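Local structure of oligoribonuclease (Colwellia psychrerythraea, 6A4D) at residues 92-97 and 125-129; 135-141 and 173-177. The protein probably degrades short RNA oligonucleotides as a 3'-to-5' exoribonuclease, and here binds a nitrophenyl ester of thymidine monophosphate. The protein carries 1 engineered substitution. All coordinates share one frame; numbering follows the deposited sequence.

Interaction 1: 92-97 and 125-129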
ATOM      1  N   SER A  92     -12.107   2.842  18.179  1.00 51.61           N
ATOM      2  CA  SER A  92     -11.806   2.046  16.947  1.00 38.72           C
ATOM      3  C   SER A  92     -11.075   0.741  17.234  1.00 36.40           C
ATOM      4  O   SER A  92     -11.451  -0.310  16.689  1.00 39.02           O
ATOM      5  CB  SER A  92     -11.043   2.890  15.964  1.00 38.14           C
ATOM      6  OG  SER A  92     -11.888   3.944  15.526  1.00 39.62           O
ATOM      7  N   LEU A  93     -10.084   0.792  18.118  1.00 36.27           N
ATOM      8  CA  LEU A  93      -9.343  -0.390  18.508  1.00 42.69           C
ATOM      9  C   LEU A  93     -10.238  -1.414  19.182  1.00 46.25           C
ATOM     10  O   LEU A  93     -10.229  -2.582  18.816  1.00 44.71           O
ATOM     11  CB  LEU A  93      -8.192  -0.050  19.428  1.00 42.49           C
ATOM     12  CG  LEU A  93      -7.302  -1.233  19.796  1.00 43.70           C
ATOM     13  CD1 LEU A  93      -6.867  -2.067  18.580  1.00 43.21           C
ATOM     14  CD2 LEU A  93      -6.090  -0.766  20.606  1.00 42.98           C
ATOM     15  N   ALA A  94     -11.043  -0.957  20.137  1.00 50.47           N
ATOM     16  CA  ALA A  94     -12.002  -1.837  20.841  1.00 45.14           C
ATOM     17  C   ALA A  94     -12.973  -2.483  19.873  1.00 44.84           C
ATOM     18  O   ALA A  94     -13.261  -3.655  19.997  1.00 49.61           O
ATOM     19  CB  ALA A  94     -12.774  -1.053  21.881  1.00 42.02           C
ATOM     20  N   PHE A  95     -13.474  -1.718  18.916  1.00 41.51           N
ATOM     21  CA  PHE A  95     -14.343  -2.253  17.876  1.00 41.39           C
ATOM     22  C   PHE A  95     -13.722  -3.363  17.029  1.00 48.26           C
ATOM     23  O   PHE A  95     -14.336  -4.412  16.854  1.00 42.78           O
ATOM     24  CB  PHE A  95     -14.804  -1.151  16.964  1.00 42.95           C
ATOM     25  CG  PHE A  95     -15.645  -1.616  15.832  1.00 44.89           C
ATOM     26  CD1 PHE A  95     -16.947  -2.055  16.056  1.00 47.02           C
ATOM     27  CD2 PHE A  95     -15.156  -1.600  14.516  1.00 48.45           C
ATOM     28  CE1 PHE A  95     -17.754  -2.461  15.007  1.00 46.11           C
ATOM     29  CE2 PHE A  95     -15.954  -2.020  13.446  1.00 48.23           C
ATOM     30  CZ  PHE A  95     -17.258  -2.433  13.688  1.00 50.90           C
ATOM     31  N   VAL A  96     -12.501  -3.155  16.526  1.00 40.89           N
ATOM     32  CA  VAL A  96     -11.927  -4.165  15.674  1.00 40.62           C
ATOM     33  C   VAL A  96     -11.510  -5.368  16.501  1.00 42.33           C
ATOM     34  O   VAL A  96     -11.456  -6.468  15.965  1.00 42.22           O
ATOM     35  CB  VAL A  96     -10.746  -3.665  14.804  1.00 39.77           C
ATOM     36  CG1 VAL A  96     -11.283  -2.702  13.760  1.00 39.81           C
ATOM     37  CG2 VAL A  96      -9.622  -3.039  15.649  1.00 40.60           C
ATOM     38  N   GLN A  97     -11.175  -5.164  17.780  1.00 43.01           N
ATOM     39  CA  GLN A  97     -10.748  -6.288  18.622  1.00 41.09           C
ATOM     40  C   GLN A  97     -11.894  -7.257  18.890  1.00 40.25           C
ATOM     41  O   GLN A  97     -11.662  -8.429  19.130  1.00 45.23           O
ATOM     42  CB  GLN A  97     -10.210  -5.817  19.960  1.00 36.49           C
ATOM     43  CG  GLN A  97      -8.779  -5.480  19.932  1.00 32.78           C
ATOM     44  CD  GLN A  97      -8.420  -4.649  21.094  1.00 34.63           C
ATOM     45  OE1 GLN A  97      -9.288  -4.081  21.728  1.00 34.11           O
ATOM     46  NE2 GLN A  97      -7.146  -4.590  21.402  1.00 35.55           N
ATOM     47  N   ASP A 125      -1.473   2.639  17.912  1.00 40.02           N
ATOM     48  CA  ASP A 125      -2.132   1.542  18.679  1.00 45.22           C
ATOM     49  C   ASP A 125      -3.181   0.852  17.851  1.00 40.42           C
ATOM     50  O   ASP A 125      -3.321  -0.366  17.889  1.00 35.53           O
ATOM     51  CB  ASP A 125      -2.813   2.036  19.960  1.00 49.44           C
ATOM     52  CG  ASP A 125      -1.813   2.611  20.998  1.00 56.30           C
ATOM     53  OD1 ASP A 125      -0.575   2.377  20.897  1.00 56.41           O
ATOM     54  OD2 ASP A 125      -2.278   3.318  21.913  1.00 59.70           O
ATOM     55  N   PHE A 126      -3.934   1.641  17.100  1.00 39.53           N
ATOM     56  CA  PHE A 126      -4.893   1.053  16.163  1.00 33.42           C
ATOM     57  C   PHE A 126      -4.157   0.306  15.036  1.00 34.02           C
ATOM     58  O   PHE A 126      -4.530  -0.827  14.711  1.00 33.69           O
ATOM     59  CB  PHE A 126      -5.825   2.126  15.711  1.00 33.47           C
ATOM     60  CG  PHE A 126      -6.863   1.682  14.767  1.00 34.46           C
ATOM     61  CD1 PHE A 126      -7.802   0.728  15.141  1.00 36.03           C
ATOM     62  CD2 PHE A 126      -6.924   2.223  13.504  1.00 34.96           C
ATOM     63  CE1 PHE A 126      -8.801   0.318  14.270  1.00 33.93           C
ATOM     64  CE2 PHE A 126      -7.929   1.829  12.625  1.00 37.97           C
ATOM     65  CZ  PHE A 126      -8.868   0.875  13.007  1.00 36.64           C
ATOM     66  N   GLU A 127      -3.057   0.855  14.524  1.00 35.88           N
ATOM     67  CA  GLU A 127      -2.313   0.179  13.443  1.00 35.87           C
ATOM     68  C   GLU A 127      -1.836  -1.215  13.862  1.00 36.47           C
ATOM     69  O   GLU A 127      -1.713  -2.142  13.005  1.00 31.53           O
ATOM     70  CB  GLU A 127      -1.099   0.977  12.923  1.00 34.30           C
ATOM     71  CG  GLU A 127      -0.751   0.585  11.485  1.00 35.62           C
ATOM     72  CD  GLU A 127       0.666   0.890  11.067  1.00 39.85           C
ATOM     73  OE1 GLU A 127       1.018   0.502   9.913  1.00 36.51           O
ATOM     74  OE2 GLU A 127       1.417   1.522  11.868  1.00 44.09           O
ATOM     75  N   ASP A 128      -1.547  -1.380  15.159  1.00 38.35           N
ATOM     76  CA  ASP A 128      -0.973  -2.651  15.631  1.00 36.41           C
ATOM     77  C   ASP A 128      -1.975  -3.791  15.586  1.00 33.39           C
ATOM     78  O   ASP A 128      -1.581  -4.939  15.632  1.00 33.24           O
ATOM     79  CB  ASP A 128      -0.379  -2.535  17.024  1.00 42.54           C
ATOM     80  CG  ASP A 128       0.838  -1.583  17.077  1.00 48.94           C
ATOM     81  OD1 ASP A 128       1.599  -1.483  16.072  1.00 52.36           O
ATOM     82  OD2 ASP A 128       1.048  -0.968  18.147  1.00 45.09           O
ATOM     83  N   HIS A 129      -3.258  -3.496  15.494  1.00 31.05           N
ATOM     84  CA  HIS A 129      -4.229  -4.555  15.384  1.00 33.53           C
ATOM     85  C   HIS A 129      -4.212  -5.292  14.001  1.00 34.73           C
ATOM     86  O   HIS A 129      -4.706  -6.393  13.886  1.00 34.03           O
ATOM     87  CB  HIS A 129      -5.610  -4.069  15.714  1.00 32.94           C
ATOM     88  CG  HIS A 129      -6.556  -5.194  15.978  1.00 43.19           C
ATOM     89  ND1 HIS A 129      -6.521  -5.926  17.143  1.00 44.60           N
ATOM     90  CD2 HIS A 129      -7.497  -5.778  15.183  1.00 45.15           C
ATOM     91  CE1 HIS A 129      -7.432  -6.887  17.071  1.00 55.44           C
ATOM     92  NE2 HIS A 129      -8.038  -6.819  15.894  1.00 47.15           N
TER
HETATM   93  O   HOH W   1      -5.447  -5.318  19.448  1.00 44.10           O
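His-129 holds CG anti to its backbone nitrogen (chi1 -164°) and Phe-126 does likewise (chi1 -179°), and both rings thereby reach helix 85-99, which packs against the central sheet of the RNase H-like exonuclease fold. Between the two rings sits Val-96, whose CG2 lies 3.5 Å from His-129 CD2 and 3.7 Å from Phe-126 CE1. Its side chain crosses that of Phe-126 at about a right angle and runs past the imidazole in the opposite direction. One turn earlier, Ser-92 lays CB over a face of the Phe-126 ring, 4.1 Å from the centroid and 24° off the normal, a CH-pi contact displaced toward the rim; its OG turns back to Ala-88 O within the helix. Leu-93 packs between the two backbones: CD1 stands 3.7 Å from His-129 CB, and its other methyl, CD2, lies against Asp-125 O. Deeper in, Phe-126 also touches Ile-33 and Leu-14 of the sheet and meets Phe-130 edge to face. The short helix 124-127 and the turn after it are thus keyed to helix 85-99 mainly by apolar fit. The imidazole is the polar exception. Its NE2 is hydrogen-bonded to Val-100 O, just beyond the helix segment. Gln-97 lays the CH2 of CG beside His-129 CE1, 3.5 Å away. Replacing the imidazole of His-129 with an alanine would probably leave Val-100 O and the bridging water without their partner and open a gap beside Val-96 CG2. At the outer edge of the contact this water lies in the plane of the imidazole, 2.6 Å from His-129 ND1. The same water accepts a 2.7 Å hydrogen bond from Gln-97 NE2 and so joins the two side chains.

Interaction 2: 135-141 and 173-177. With 9RC (5'-O-[(S)-hydroxy(4-nitrophenoxy)phosphoryl]thymidine), chain C.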
ATOM      1  N   LEU A 135      -4.733  -4.734   1.706  1.00 30.00           N
ATOM      2  CA  LEU A 135      -5.582  -5.243   0.671  1.00 31.02           C
ATOM      3  C   LEU A 135      -6.134  -4.015  -0.091  1.00 27.86           C
ATOM      4  O   LEU A 135      -7.051  -3.346   0.320  1.00 25.49           O
ATOM      5  CB  LEU A 135      -6.628  -6.123   1.270  1.00 31.09           C
ATOM      6  CG  LEU A 135      -7.405  -6.948   0.258  1.00 34.99           C
ATOM      7  CD1 LEU A 135      -8.321  -7.901   0.986  1.00 38.29           C
ATOM      8  CD2 LEU A 135      -8.242  -6.087  -0.686  1.00 34.31           C
ATOM      9  N   ASP A 136      -5.486  -3.732  -1.191  1.00 28.60           N
ATOM     10  CA  ASP A 136      -5.662  -2.502  -1.910  1.00 31.01           C
ATOM     11  C   ASP A 136      -6.454  -2.788  -3.190  1.00 28.15           C
ATOM     12  O   ASP A 136      -5.921  -3.334  -4.102  1.00 25.47           O
ATOM     13  CB  ASP A 136      -4.266  -1.891  -2.213  1.00 32.51           C
ATOM     14  CG  ASP A 136      -4.350  -0.504  -2.857  1.00 36.21           C
ATOM     15  OD1 ASP A 136      -5.463  -0.071  -3.219  1.00 37.36           O
ATOM     16  OD2 ASP A 136      -3.275   0.133  -3.063  1.00 44.21           O
ATOM     17  N   VAL A 137      -7.701  -2.330  -3.243  1.00 25.65           N
ATOM     18  CA  VAL A 137      -8.623  -2.613  -4.281  1.00 26.43           C
ATOM     19  C   VAL A 137      -8.156  -1.901  -5.606  1.00 30.28           C
ATOM     20  O   VAL A 137      -8.402  -2.400  -6.735  1.00 25.98           O
ATOM     21  CB  VAL A 137     -10.032  -2.175  -3.830  1.00 29.34           C
ATOM     22  CG1 VAL A 137     -11.030  -2.178  -4.997  1.00 33.08           C
ATOM     23  CG2 VAL A 137     -10.507  -3.069  -2.683  1.00 29.21           C
ATOM     24  N   SER A 138      -7.421  -0.802  -5.440  1.00 27.48           N
ATOM     25  CA  SER A 138      -6.869  -0.067  -6.566  1.00 27.78           C
ATOM     26  C   SER A 138      -5.726  -0.794  -7.232  1.00 25.82           C
ATOM     27  O   SER A 138      -5.476  -0.528  -8.373  1.00 25.60           O
ATOM     28  CB  SER A 138      -6.384   1.318  -6.147  1.00 28.86           C
ATOM     29  OG  SER A 138      -7.435   2.008  -5.562  1.00 28.83           O
ATOM     30  N   THR A 139      -5.077  -1.719  -6.555  1.00 24.15           N
ATOM     31  CA  THR A 139      -4.168  -2.646  -7.236  1.00 26.42           C
ATOM     32  C   THR A 139      -4.928  -3.421  -8.262  1.00 24.32           C
ATOM     33  O   THR A 139      -4.455  -3.608  -9.375  1.00 24.07           O
ATOM     34  CB  THR A 139      -3.530  -3.629  -6.229  1.00 28.81           C
ATOM     35  OG1 THR A 139      -2.495  -2.934  -5.523  1.00 29.01           O
ATOM     36  CG2 THR A 139      -3.005  -4.942  -6.871  1.00 29.22           C
ATOM     37  N   ILE A 140      -6.127  -3.850  -7.905  1.00 28.96           N
ATOM     38  CA  ILE A 140      -6.915  -4.735  -8.790  1.00 30.28           C
ATOM     39  C   ILE A 140      -7.464  -3.857  -9.880  1.00 29.68           C
ATOM     40  O   ILE A 140      -7.498  -4.267 -11.003  1.00 24.72           O
ATOM     41  CB  ILE A 140      -8.069  -5.475  -8.066  1.00 32.41           C
ATOM     42  CG1 ILE A 140      -7.471  -6.298  -6.919  1.00 35.60           C
ATOM     43  CG2 ILE A 140      -8.781  -6.468  -9.028  1.00 30.51           C
ATOM     44  CD1 ILE A 140      -8.460  -6.444  -5.830  1.00 43.04           C
ATOM     45  N   LYS A 141      -7.826  -2.633  -9.524  1.00 28.12           N
ATOM     46  CA  LYS A 141      -8.155  -1.653 -10.564  1.00 30.51           C
ATOM     47  C   LYS A 141      -7.076  -1.418 -11.617  1.00 30.87           C
ATOM     48  O   LYS A 141      -7.362  -1.393 -12.821  1.00 29.76           O
ATOM     49  CB  LYS A 141      -8.559  -0.336  -9.937  1.00 30.83           C
ATOM     50  CG  LYS A 141      -9.381   0.518 -10.888  1.00 30.77           C
ATOM     51  CD  LYS A 141      -9.151   1.991 -10.603  1.00 33.89           C
ATOM     52  CE  LYS A 141      -9.496   2.371  -9.168  1.00 30.97           C
ATOM     53  NZ  LYS A 141     -10.948   2.267  -8.904  1.00 31.76           N
ATOM     54  N   GLU A 173     -16.766  -2.379  -5.212  1.00 29.57           N
ATOM     55  CA  GLU A 173     -15.862  -2.497  -6.347  1.00 28.21           C
ATOM     56  C   GLU A 173     -15.178  -3.885  -6.390  1.00 28.78           C
ATOM     57  O   GLU A 173     -15.053  -4.478  -7.427  1.00 25.20           O
ATOM     58  CB  GLU A 173     -14.808  -1.388  -6.361  1.00 30.10           C
ATOM     59  CG  GLU A 173     -13.865  -1.419  -7.576  1.00 29.11           C
ATOM     60  CD  GLU A 173     -12.747  -0.359  -7.482  1.00 34.58           C
ATOM     61  OE1 GLU A 173     -12.796   0.491  -6.557  1.00 32.99           O
ATOM     62  OE2 GLU A 173     -11.800  -0.394  -8.322  1.00 30.03           O
ATOM     63  N   LEU A 174     -14.759  -4.373  -5.243  1.00 27.91           N
ATOM     64  CA  LEU A 174     -14.071  -5.634  -5.111  1.00 27.34           C
ATOM     65  C   LEU A 174     -15.005  -6.816  -5.383  1.00 26.53           C
ATOM     66  O   LEU A 174     -14.574  -7.809  -5.950  1.00 24.16           O
ATOM     67  CB  LEU A 174     -13.388  -5.762  -3.744  1.00 26.53           C
ATOM     68  CG  LEU A 174     -12.611  -7.059  -3.490  1.00 27.79           C
ATOM     69  CD1 LEU A 174     -11.447  -7.261  -4.446  1.00 30.29           C
ATOM     70  CD2 LEU A 174     -12.132  -7.141  -2.053  1.00 27.88           C
ATOM     71  N   LYS A 175     -16.271  -6.644  -5.050  1.00 30.39           N
ATOM     72  CA  LYS A 175     -17.332  -7.640  -5.315  1.00 34.55           C
ATOM     73  C   LYS A 175     -17.520  -7.797  -6.812  1.00 29.60           C
ATOM     74  O   LYS A 175     -17.598  -8.876  -7.359  1.00 32.85           O
ATOM     75  CB  LYS A 175     -18.631  -7.194  -4.674  1.00 34.64           C
ATOM     76  CG  LYS A 175     -18.844  -7.589  -3.254  1.00 44.11           C
ATOM     77  CD  LYS A 175     -20.359  -7.586  -2.946  1.00 53.39           C
ATOM     78  CE  LYS A 175     -20.715  -8.130  -1.542  1.00 59.41           C
ATOM     79  NZ  LYS A 175     -20.962  -7.123  -0.435  1.00 58.64           N
ATOM     80  N   VAL A 176     -17.509  -6.675  -7.486  1.00 30.11           N
ATOM     81  CA  VAL A 176     -17.517  -6.688  -8.911  1.00 28.02           C
ATOM     82  C   VAL A 176     -16.339  -7.465  -9.453  1.00 29.44           C
ATOM     83  O   VAL A 176     -16.533  -8.357 -10.326  1.00 28.65           O
ATOM     84  CB  VAL A 176     -17.641  -5.241  -9.484  1.00 29.30           C
ATOM     85  CG1 VAL A 176     -17.268  -5.147 -10.955  1.00 28.58           C
ATOM     86  CG2 VAL A 176     -19.032  -4.733  -9.231  1.00 28.55           C
ATOM     87  N   TYR A 177     -15.126  -7.138  -9.008  1.00 28.67           N
ATOM     88  CA  TYR A 177     -13.941  -7.913  -9.511  1.00 29.27           C
ATOM     89  C   TYR A 177     -14.032  -9.386  -9.172  1.00 27.71           C
ATOM     90  O   TYR A 177     -13.706 -10.237  -9.961  1.00 26.50           O
ATOM     91  CB  TYR A 177     -12.598  -7.370  -8.962  1.00 29.46           C
ATOM     92  CG  TYR A 177     -12.318  -5.936  -9.313  1.00 28.47           C
ATOM     93  CD1 TYR A 177     -12.577  -5.439 -10.588  1.00 30.89           C
ATOM     94  CD2 TYR A 177     -11.792  -5.064  -8.365  1.00 28.60           C
ATOM     95  CE1 TYR A 177     -12.318  -4.125 -10.918  1.00 32.49           C
ATOM     96  CE2 TYR A 177     -11.535  -3.738  -8.672  1.00 28.79           C
ATOM     97  CZ  TYR A 177     -11.837  -3.258  -9.932  1.00 31.93           C
ATOM     98  OH  TYR A 177     -11.605  -1.967 -10.230  1.00 30.27           O
TER
HETATM   99  OAJ 9RC C 201      -2.816   9.652  -2.325  1.00 67.83           O
HETATM  100  CAE 9RC C 201      -3.173  10.309  -3.305  1.00 62.54           C
HETATM  101  NAI 9RC C 201      -2.237  11.067  -3.990  1.00 57.51           N
HETATM  102  CAL 9RC C 201      -2.618  11.815  -5.112  1.00 63.76           C
HETATM  103  OAS 9RC C 201      -1.745  12.476  -5.685  1.00 65.90           O
HETATM  104  CAT 9RC C 201      -3.948  11.785  -5.557  1.00 56.24           C
HETATM  105  CAU 9RC C 201      -4.367  12.508  -6.687  1.00 55.79           C
HETATM  106  CAF 9RC C 201      -4.863  11.030  -4.845  1.00 56.34           C
HETATM  107  NAB 9RC C 201      -4.449  10.292  -3.714  1.00 56.32           N
HETATM  108  CAA 9RC C 201      -5.389   9.493  -2.925  1.00 56.33           C
HETATM  109  OAC 9RC C 201      -5.795   8.341  -3.616  1.00 53.38           O
HETATM  110  CAD 9RC C 201      -6.663  10.268  -2.707  1.00 57.14           C
HETATM  111  CAH 9RC C 201      -7.555   9.196  -2.225  1.00 53.73           C
HETATM  112  OAK 9RC C 201      -7.433   9.154  -0.828  1.00 61.61           O
HETATM  113  CAG 9RC C 201      -6.959   7.952  -2.864  1.00 49.09           C
HETATM  114  CAR 9RC C 201      -7.934   7.441  -3.872  1.00 42.21           C
HETATM  115  OAQ 9RC C 201      -7.262   6.401  -4.565  1.00 39.71           O
HETATM  116  PAP 9RC C 201      -8.011   5.668  -5.746  1.00 34.48           P
HETATM  117  OAO 9RC C 201      -7.051   4.431  -6.094  1.00 38.25           O
HETATM  118  OAN 9RC C 201      -7.951   6.588  -6.904  1.00 41.36           O
HETATM  119  OAM 9RC C 201      -9.395   5.421  -5.059  1.00 43.76           O
HETATM  120  CAV 9RC C 201     -10.657   4.901  -5.319  1.00 69.60           C
HETATM  121  CAW 9RC C 201     -11.632   4.877  -4.256  1.00 77.86           C
HETATM  122  CAY 9RC C 201     -12.938   4.298  -4.454  1.00 88.39           C
HETATM  123  CBA 9RC C 201     -13.301   3.757  -5.726  1.00 91.46           C
HETATM  124  NBB 9RC C 201     -14.506   3.164  -6.074  1.00 95.04           N
HETATM  125  OBD 9RC C 201     -15.271   3.489  -7.476  1.00 75.75           O
HETATM  126  OBC 9RC C 201     -15.003   2.163  -5.269  1.00106.14           O
HETATM  127  CAZ 9RC C 201     -12.322   3.816  -6.723  1.00 78.30           C
HETATM  128  CAX 9RC C 201     -11.025   4.358  -6.562  1.00 60.27           C
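A single carboxylate oxygen of Glu-173 is gripped from two directions: Lys-141 NZ reaches OE2 across the contact at 2.9 Å, and Tyr-177 OH, one turn along the same helix as Glu-173, donates a very short bond of 2.5 Å to OE2. The cluster lies where helices 137-147 and 163-180 of the RNase H-like exonuclease fold meet beside the ligand pocket. The segments 137-141 and 173-177 cross at 47°, with their axes 10.2 Å apart. Lysine and glutamate side chains meet at about a right angle, and NZ arrives on the syn side of OE2, 33° out of the carboxylate plane. The lysine is bent at its third and fourth torsions, which curls the ammonium group back to the acid, with CE beside the nitrophenyl ring of the ligand. OE1 is hydrogen-bonded to Asn-110 ND2, so both carboxylate oxygens have partners and the group is held against rotation. Val-137 runs past the glutamate in the opposite direction, its CG1 3.5 Å from Glu-173 CD. Behind this polar layer the packing is apolar. Ile-140 carries CG2 anti to its backbone nitrogen and sets it over a face of the Tyr-177 ring, 3.8 Å from the centroid, a CH-pi contact. Its other branch is pressed tightly on Leu-174, CD1 to CD1 at 3.4 Å. Helix 137-147 opens with Asp-136 at the N-cap, whose OD1 accepts from Ser-138 N at 3.0 Å, approached from above the carboxylate plane. Tyr-132 and Arg-133 of the second subunit also bind the ligand, which makes the pocket a shared one. On this side the phosphate is held by Ser-138 OG, which donates to OAO of the ligand at 2.5 Å.

In the fold
The two interactions come in series along the chain: interaction 1 closes at residue 129, and strand 134-136, which opens interaction 2, follows within a few residues. Their centres are 24 Å apart and their nearest atoms about 11 Å, with no direct touch. What they share is the mixed central sheet. Strand 11-18 meets interaction 1 through Ile-12 and Leu-14, and interaction 2 through the intervening Trp-13, consistent with packing on opposite faces of the sheet. Interaction 1 thus probably fastens helices 85-99 and 124-127 to one face of the sheet, whereas interaction 2 joins helices 137-147 and 163-180 at the ligand pocket and at the dimer interface.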